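Local coordinates for protein transposable element Tc3 transposase (Caenorhabditis elegans, PDB 1TC3) that binds specifically to the terminal inverted repeats of the Tc3 transposon and, as the full-length enzyme, cuts the element out and inserts it elsewhere, at residues Arg33-His36 against Cys37-Tyr41; Leu42-Pro45 against Val46-Gly49. All coordinates share one frame; numbering follows the deposited sequence.

Along this DNA-binding domain, helices 8-19 and 24-31 come first, and both contacts follow on the third helix, 35-43, and the loop after it. Contact 1 (33-36 with 37-41) forms the N-terminal start of helix 35-43 and its first turns, where side chains reach both DNA strands. Contact 2 (42-45 with 46-49) begins as that helix runs out and closes a tight turn that sends the chain back beside it. The two lie in series, neither nested nor crossed, with centres 11 Å apart. They meet where Tyr41 packs on Tyr48, and both tyrosines also touch helix 8-19 through Arg11, tying the C-terminal loop to the helical bundle.

Contact 1: Arg33-His36 against Cys37-Tyr41; sequences RSRH and CIRVY. Unlike the reference sequence in segment 37-41: Val40 (reference Glu). With nucleotides of chain A; nucleotides of chain B.
Cys37 donates its backbone N-H to Ser34 OG, 3.1 Å away and almost straight at 175°. The serine is thus the N-cap of helix 35-43. With OG turned between its own backbone N and carbonyl carbon, the hydroxyl also donates to OP2 of DG10 of chain B, OG to OP2 2.8 Å, and Ser34 N binds the same oxygen, so one phosphate oxygen is gripped twice at the start of the helix. Cys37 SG lies close beside this pair. Ile38 points its CD1 toward Arg33 CB and continues inward onto Leu14 and Ser28.

Arg39 and Arg35 run side by side over one helical turn, their guanidinium planes 85° apart. NE and NH2 of Arg39 both hold OP2 of DG8 of chain A, whereas Arg35 sends NH1 to N7 of that same guanine (2.8 Å) and NH2 to N7, with a weak bond from NH2 to O6. The phosphate of DG8 of chain A probably offsets the charge of the paired arginines, while its base takes Arg35 through N7 and O6.

Val40, a glutamate in the reference sequence, donates its N-H to His36 O and lays CG2 beside the imidazole, 3.4 Å from His36 CD2. With CG anti to its backbone N (chi1 -165°), His36 carries ND1 to N7 of DG10 of chain B at 2.9 Å, while N7 of DA9 of chain B lies over one ring face. With Arg35 and His36 reading the N7 edges of guanines and the Ser34 cap on a backbone phosphate, the recognition helix of this helix-turn-helix domain sits in the major groove.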
loop_
_atom_site.group_PDB
_atom_site.type_symbol
_atom_site.label_atom_id
_atom_site.label_comp_id
_atom_site.label_asym_id
_atom_site.label_seq_id
_atom_site.Cartn_x
_atom_site.Cartn_y
_atom_site.Cartn_z
ATOM N N ARG C 33 1.815 1.967 -7.669
ATOM C CA ARG C 33 1.273 0.681 -7.321
ATOM C C ARG C 33 -0.233 0.693 -7.498
ATOM O O ARG C 33 -0.874 1.705 -7.326
ATOM C CB ARG C 33 1.579 0.354 -5.870
ATOM C CG ARG C 33 2.997 -0.137 -5.647
ATOM C CD ARG C 33 3.444 -1.226 -6.607
ATOM N NE ARG C 33 4.750 -1.739 -6.215
ATOM C CZ ARG C 33 5.078 -3.022 -6.096
ATOM N NH1 ARG C 33 4.220 -4.008 -6.348
ATOM N NH2 ARG C 33 6.312 -3.337 -5.705
ATOM N N SER C 34 -0.800 -0.445 -7.832
ATOM C CA SER C 34 -2.223 -0.604 -8.008
ATOM C C SER C 34 -2.956 -0.254 -6.712
ATOM O O SER C 34 -2.426 -0.354 -5.601
ATOM C CB SER C 34 -2.505 -2.062 -8.372
ATOM O OG SER C 34 -2.436 -2.886 -7.214
ATOM N N ARG C 35 -4.205 0.168 -6.880
ATOM C CA ARG C 35 -5.046 0.560 -5.778
ATOM C C ARG C 35 -5.323 -0.662 -4.948
ATOM O O ARG C 35 -5.352 -0.594 -3.714
ATOM C CB ARG C 35 -6.335 1.197 -6.318
ATOM C CG ARG C 35 -6.254 2.702 -6.628
ATOM C CD ARG C 35 -7.563 3.341 -7.085
ATOM N NE ARG C 35 -8.172 2.677 -8.234
ATOM C CZ ARG C 35 -9.390 2.171 -8.199
ATOM N NH1 ARG C 35 -10.144 2.275 -7.092
ATOM N NH2 ARG C 35 -9.872 1.563 -9.287
ATOM N N HIS C 36 -5.482 -1.761 -5.705
ATOM C CA HIS C 36 -5.747 -3.077 -5.188
ATOM C C HIS C 36 -4.758 -3.447 -4.106
ATOM O O HIS C 36 -5.136 -3.747 -2.978
ATOM C CB HIS C 36 -5.757 -4.152 -6.293
ATOM C CG HIS C 36 -6.379 -5.450 -5.862
ATOM N ND1 HIS C 36 -6.503 -6.511 -6.742
ATOM C CD2 HIS C 36 -6.893 -5.828 -4.656
ATOM C CE1 HIS C 36 -7.127 -7.480 -6.061
ATOM N NE2 HIS C 36 -7.380 -7.102 -4.811
ATOM N N CYS C 37 -3.472 -3.453 -4.401
ATOM C CA CYS C 37 -2.633 -3.838 -3.302
ATOM C C CYS C 37 -2.763 -2.862 -2.178
ATOM O O CYS C 37 -3.044 -3.214 -1.021
ATOM C CB CYS C 37 -1.171 -4.125 -3.638
ATOM S SG CYS C 37 -0.590 -2.930 -4.816
ATOM N N ILE C 38 -2.576 -1.609 -2.544
ATOM C CA ILE C 38 -2.672 -0.555 -1.558
ATOM C C ILE C 38 -3.862 -0.730 -0.631
ATOM O O ILE C 38 -3.749 -0.673 0.596
ATOM C CB ILE C 38 -2.711 0.779 -2.246
ATOM C CG1 ILE C 38 -1.564 0.855 -3.233
ATOM C CG2 ILE C 38 -2.538 1.857 -1.214
ATOM C CD1 ILE C 38 -1.266 2.283 -3.609
ATOM N N ARG C 39 -5.016 -0.964 -1.236
ATOM C CA ARG C 39 -6.231 -1.133 -0.459
ATOM C C ARG C 39 -6.074 -2.228 0.572
ATOM O O ARG C 39 -5.953 -1.971 1.781
ATOM C CB ARG C 39 -7.414 -1.394 -1.348
ATOM C CG ARG C 39 -8.723 -0.856 -0.800
ATOM C CD ARG C 39 -9.904 -1.266 -1.672
ATOM N NE ARG C 39 -10.116 -0.426 -2.858
ATOM C CZ ARG C 39 -9.634 -0.683 -4.055
ATOM N NH1 ARG C 39 -8.863 -1.748 -4.253
ATOM N NH2 ARG C 39 -9.867 0.144 -5.050
ATOM N N VAL C 40 -6.041 -3.454 0.050
ATOM C CA VAL C 40 -5.902 -4.650 0.851
ATOM C C VAL C 40 -4.938 -4.480 2.014
ATOM O O VAL C 40 -5.287 -4.758 3.153
ATOM C CB VAL C 40 -5.504 -5.853 0.002
ATOM C CG1 VAL C 40 -5.729 -7.132 0.783
ATOM C CG2 VAL C 40 -6.314 -5.935 -1.276
ATOM N N TYR C 41 -3.735 -4.004 1.720
ATOM C CA TYR C 41 -2.717 -3.787 2.727
ATOM C C TYR C 41 -3.133 -2.839 3.832
ATOM O O TYR C 41 -2.909 -3.117 4.998
ATOM C CB TYR C 41 -1.437 -3.211 2.116
ATOM C CG TYR C 41 -0.492 -2.671 3.180
ATOM C CD1 TYR C 41 0.162 -3.542 4.044
ATOM C CD2 TYR C 41 -0.273 -1.303 3.346
ATOM C CE1 TYR C 41 1.053 -3.082 5.010
ATOM C CE2 TYR C 41 0.595 -0.813 4.323
ATOM C CZ TYR C 41 1.258 -1.714 5.152
ATOM O OH TYR C 41 2.116 -1.247 6.090
ATOM P P DG A 8 -12.613 2.228 -2.457
ATOM O OP1 DG A 8 -12.251 1.904 -1.072
ATOM O OP2 DG A 8 -11.605 2.219 -3.546
ATOM O "O5'" DG A 8 -13.832 1.308 -2.813
ATOM C "C5'" DG A 8 -13.860 0.505 -3.892
ATOM C "C4'" DG A 8 -15.297 0.082 -4.090
ATOM O "O4'" DG A 8 -15.861 0.800 -5.172
ATOM C "C3'" DG A 8 -15.495 -1.378 -4.442
ATOM O "O3'" DG A 8 -16.370 -1.881 -3.529
ATOM C "C2'" DG A 8 -16.035 -1.426 -5.867
ATOM C "C1'" DG A 8 -15.741 -0.014 -6.315
ATOM N N9 DG A 8 -14.450 0.235 -6.953
ATOM C C8 DG A 8 -13.331 1.010 -6.772
ATOM N N7 DG A 8 -12.477 0.960 -7.761
ATOM C C5 DG A 8 -13.103 0.177 -8.713
ATOM C C6 DG A 8 -12.695 -0.183 -10.019
ATOM O O6 DG A 8 -11.633 0.073 -10.592
ATOM N N1 DG A 8 -13.650 -0.926 -10.669
ATOM C C2 DG A 8 -14.806 -1.311 -10.100
ATOM N N2 DG A 8 -15.541 -2.084 -10.861
ATOM N N3 DG A 8 -15.204 -1.021 -8.869
ATOM C C4 DG A 8 -14.331 -0.241 -8.250
ATOM P P DG B 10 1.135 -4.108 -8.723
ATOM O OP1 DG B 10 2.240 -3.446 -9.453
ATOM O OP2 DG B 10 0.311 -3.352 -7.764
ATOM O "O5'" DG B 10 0.247 -4.922 -9.792
ATOM C "C5'" DG B 10 0.739 -5.289 -11.050
ATOM C "C4'" DG B 10 -0.394 -5.538 -12.044
ATOM O "O4'" DG B 10 -1.468 -6.275 -11.428
ATOM C "C3'" DG B 10 -1.050 -4.274 -12.605
ATOM O "O3'" DG B 10 -0.754 -4.128 -13.977
ATOM C "C2'" DG B 10 -2.560 -4.427 -12.355
ATOM C "C1'" DG B 10 -2.715 -5.900 -12.014
ATOM N N9 DG B 10 -3.704 -6.229 -10.995
ATOM C C8 DG B 10 -3.734 -5.869 -9.666
ATOM N N7 DG B 10 -4.661 -6.481 -8.968
ATOM C C5 DG B 10 -5.173 -7.398 -9.875
ATOM C C6 DG B 10 -6.189 -8.314 -9.678
ATOM O O6 DG B 10 -6.788 -8.520 -8.629
ATOM N N1 DG B 10 -6.452 -9.050 -10.825
ATOM C C2 DG B 10 -5.805 -8.871 -12.027
ATOM N N2 DG B 10 -6.222 -9.671 -13.007
ATOM N N3 DG B 10 -4.820 -7.997 -12.235
ATOM C C4 DG B 10 -4.582 -7.280 -11.117
ATOM P P DA B 9 -0.880 -8.215 -3.483
ATOM O OP1 DA B 9 0.248 -8.008 -2.548
ATOM O OP2 DA B 9 -2.248 -7.800 -3.084
ATOM O "O5'" DA B 9 -0.447 -7.503 -4.843
ATOM C "C5'" DA B 9 0.793 -7.838 -5.299
ATOM C "C4'" DA B 9 0.991 -7.355 -6.710
ATOM O "O4'" DA B 9 0.267 -8.176 -7.654
ATOM C "C3'" DA B 9 0.587 -5.918 -6.954
ATOM O "O3'" DA B 9 1.589 -5.303 -7.825
ATOM C "C2'" DA B 9 -0.829 -6.088 -7.503
ATOM C "C1'" DA B 9 -0.932 -7.535 -7.997
ATOM N N9 DA B 9 -2.060 -8.297 -7.437
ATOM C C8 DA B 9 -2.739 -8.172 -6.257
ATOM N N7 DA B 9 -3.702 -9.036 -6.089
ATOM C C5 DA B 9 -3.712 -9.753 -7.270
ATOM C C6 DA B 9 -4.504 -10.822 -7.702
ATOM N N6 DA B 9 -5.524 -11.315 -6.976
ATOM N N1 DA B 9 -4.227 -11.349 -8.913
ATOM C C2 DA B 9 -3.205 -10.857 -9.617
ATOM N N3 DA B 9 -2.377 -9.857 -9.295
ATOM C C4 DA B 9 -2.690 -9.336 -8.097
#

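Contact 2: Leu42-Pro45 against Val46-Gly49; sequences LKDP and VSYG. With nucleotides of chain B.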
loop_
_atom_site.group_PDB
_atom_site.type_symbol
_atom_site.label_atom_id
_atom_site.label_comp_id
_atom_site.label_asym_id
_atom_site.label_seq_id
_atom_site.Cartn_x
_atom_site.Cartn_y
_atom_site.Cartn_z
ATOM N N LEU C 42 -3.687 -1.690 3.469
ATOM C CA LEU C 42 -4.064 -0.736 4.480
ATOM C C LEU C 42 -5.230 -1.243 5.307
ATOM O O LEU C 42 -5.469 -0.813 6.440
ATOM C CB LEU C 42 -4.347 0.689 3.930
ATOM C CG LEU C 42 -3.139 1.340 3.241
ATOM C CD1 LEU C 42 -3.608 2.507 2.385
ATOM C CD2 LEU C 42 -2.217 1.931 4.286
ATOM N N LYS C 43 -5.982 -2.163 4.728
ATOM C CA LYS C 43 -7.133 -2.635 5.459
ATOM C C LYS C 43 -6.682 -3.424 6.676
ATOM O O LYS C 43 -7.382 -3.554 7.682
ATOM C CB LYS C 43 -8.117 -3.339 4.536
ATOM C CG LYS C 43 -8.861 -4.516 5.175
ATOM C CD LYS C 43 -9.178 -5.679 4.218
ATOM C CE LYS C 43 -9.918 -6.868 4.853
ATOM N NZ LYS C 43 -11.372 -6.663 5.011
ATOM N N ASP C 44 -5.456 -3.924 6.542
ATOM C CA ASP C 44 -4.770 -4.711 7.544
ATOM C C ASP C 44 -3.343 -4.941 7.134
ATOM O O ASP C 44 -3.029 -5.914 6.461
ATOM C CB ASP C 44 -5.433 -6.060 7.812
ATOM C CG ASP C 44 -4.964 -6.557 9.146
ATOM O OD1 ASP C 44 -4.358 -5.841 9.951
ATOM O OD2 ASP C 44 -5.243 -7.819 9.324
ATOM N N PRO C 45 -2.502 -4.025 7.537
ATOM C CA PRO C 45 -1.099 -4.054 7.209
ATOM C C PRO C 45 -0.389 -5.194 7.907
ATOM O O PRO C 45 0.536 -5.802 7.359
ATOM C CB PRO C 45 -0.536 -2.715 7.677
ATOM C CG PRO C 45 -1.632 -2.073 8.517
ATOM C CD PRO C 45 -2.814 -3.026 8.566
ATOM N N VAL C 46 -0.839 -5.475 9.126
ATOM C CA VAL C 46 -0.267 -6.566 9.890
ATOM C C VAL C 46 -0.279 -7.853 9.079
ATOM O O VAL C 46 0.764 -8.396 8.693
ATOM C CB VAL C 46 -1.075 -6.827 11.148
ATOM C CG1 VAL C 46 -0.589 -8.132 11.763
ATOM C CG2 VAL C 46 -0.952 -5.658 12.119
ATOM N N SER C 47 -1.512 -8.309 8.832
ATOM C CA SER C 47 -1.791 -9.524 8.107
ATOM C C SER C 47 -1.044 -9.689 6.806
ATOM O O SER C 47 -0.910 -10.802 6.283
ATOM C CB SER C 47 -3.259 -9.874 8.042
ATOM O OG SER C 47 -3.587 -10.543 9.249
ATOM N N TYR C 48 -0.531 -8.582 6.300
ATOM C CA TYR C 48 0.234 -8.643 5.067
ATOM C C TYR C 48 1.423 -9.544 5.276
ATOM O O TYR C 48 2.136 -9.399 6.273
ATOM C CB TYR C 48 0.750 -7.264 4.629
ATOM C CG TYR C 48 1.141 -7.178 3.171
ATOM C CD1 TYR C 48 0.174 -7.166 2.171
ATOM C CD2 TYR C 48 2.468 -7.050 2.780
ATOM C CE1 TYR C 48 0.507 -7.040 0.823
ATOM C CE2 TYR C 48 2.828 -6.950 1.435
ATOM C CZ TYR C 48 1.842 -6.947 0.451
ATOM O OH TYR C 48 2.193 -6.855 -0.874
ATOM N N GLY C 49 1.621 -10.460 4.334
ATOM C CA GLY C 49 2.725 -11.402 4.420
ATOM C C GLY C 49 2.371 -12.668 5.192
ATOM O O GLY C 49 3.185 -13.573 5.306
ATOM P P DA B 9 -0.880 -8.215 -3.483
ATOM O OP1 DA B 9 0.248 -8.008 -2.548
ATOM O OP2 DA B 9 -2.248 -7.800 -3.084
ATOM O "O5'" DA B 9 -0.447 -7.503 -4.843
ATOM C "C5'" DA B 9 0.793 -7.838 -5.299
ATOM C "C4'" DA B 9 0.991 -7.355 -6.710
ATOM O "O4'" DA B 9 0.267 -8.176 -7.654
ATOM C "C3'" DA B 9 0.587 -5.918 -6.954
ATOM O "O3'" DA B 9 1.589 -5.303 -7.825
ATOM C "C2'" DA B 9 -0.829 -6.088 -7.503
ATOM C "C1'" DA B 9 -0.932 -7.535 -7.997
ATOM N N9 DA B 9 -2.060 -8.297 -7.437
ATOM C C8 DA B 9 -2.739 -8.172 -6.257
ATOM N N7 DA B 9 -3.702 -9.036 -6.089
ATOM C C5 DA B 9 -3.712 -9.753 -7.270
ATOM C C6 DA B 9 -4.504 -10.822 -7.702
ATOM N N6 DA B 9 -5.524 -11.315 -6.976
ATOM N N1 DA B 9 -4.227 -11.349 -8.913
ATOM C C2 DA B 9 -3.205 -10.857 -9.617
ATOM N N3 DA B 9 -2.377 -9.857 -9.295
ATOM C C4 DA B 9 -2.690 -9.336 -8.097
#
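Asp44 and Val46 cross obliquely just beyond helix 35-43, where a beta turn over Pro45-Tyr48 redirects the chain out of the recognition helix of this helix-turn-helix domain. The turn is closed by Tyr48 N donating to Pro45 O at 3.2 Å, with an N-H...O angle of 140°; the position of this nitrogen is somewhat uncertain. Pro45 leads into the turn, its rigid ring limiting the backbone freedom there.

Asp44 spreads its carboxylate alongside Val46 and Ser47. With CG anti to the backbone N (chi1 -160°), the carboxylate is carried forward to the start of the turn. Its OD1 comes alongside Val46, 3.6 Å from Val46 CB. The other oxygen, Asp44 OD2, approaches Ser47 instead, 3.1 Å from Ser47 CB. Replacing Asp44 by an alanine is likely to open a gap beside Val46 CB and Ser47 CB, where the carboxylate now packs.

Tyr48 is turned the other way. Its CB sits 3.1 Å from Pro45 O, the same carbonyl that accepts the turn bond, but its CG lies anti to the backbone N (chi1 -161°) and the ring runs back from the turn toward the DNA. On the way it meets Tyr41 of the helix edge-to-face and touches Arg11 of helix 8-19. This path joins the loop after the recognition helix to the rest of the domain and to the nucleic acid. The phenol oxygen is bound twice: it accepts from Leu6 N, and Tyr48 OH donates to OP1 of DA9 of chain B at 2.8 Å, the phosphate oxygen approaching the rim of the ring, close to the ring plane.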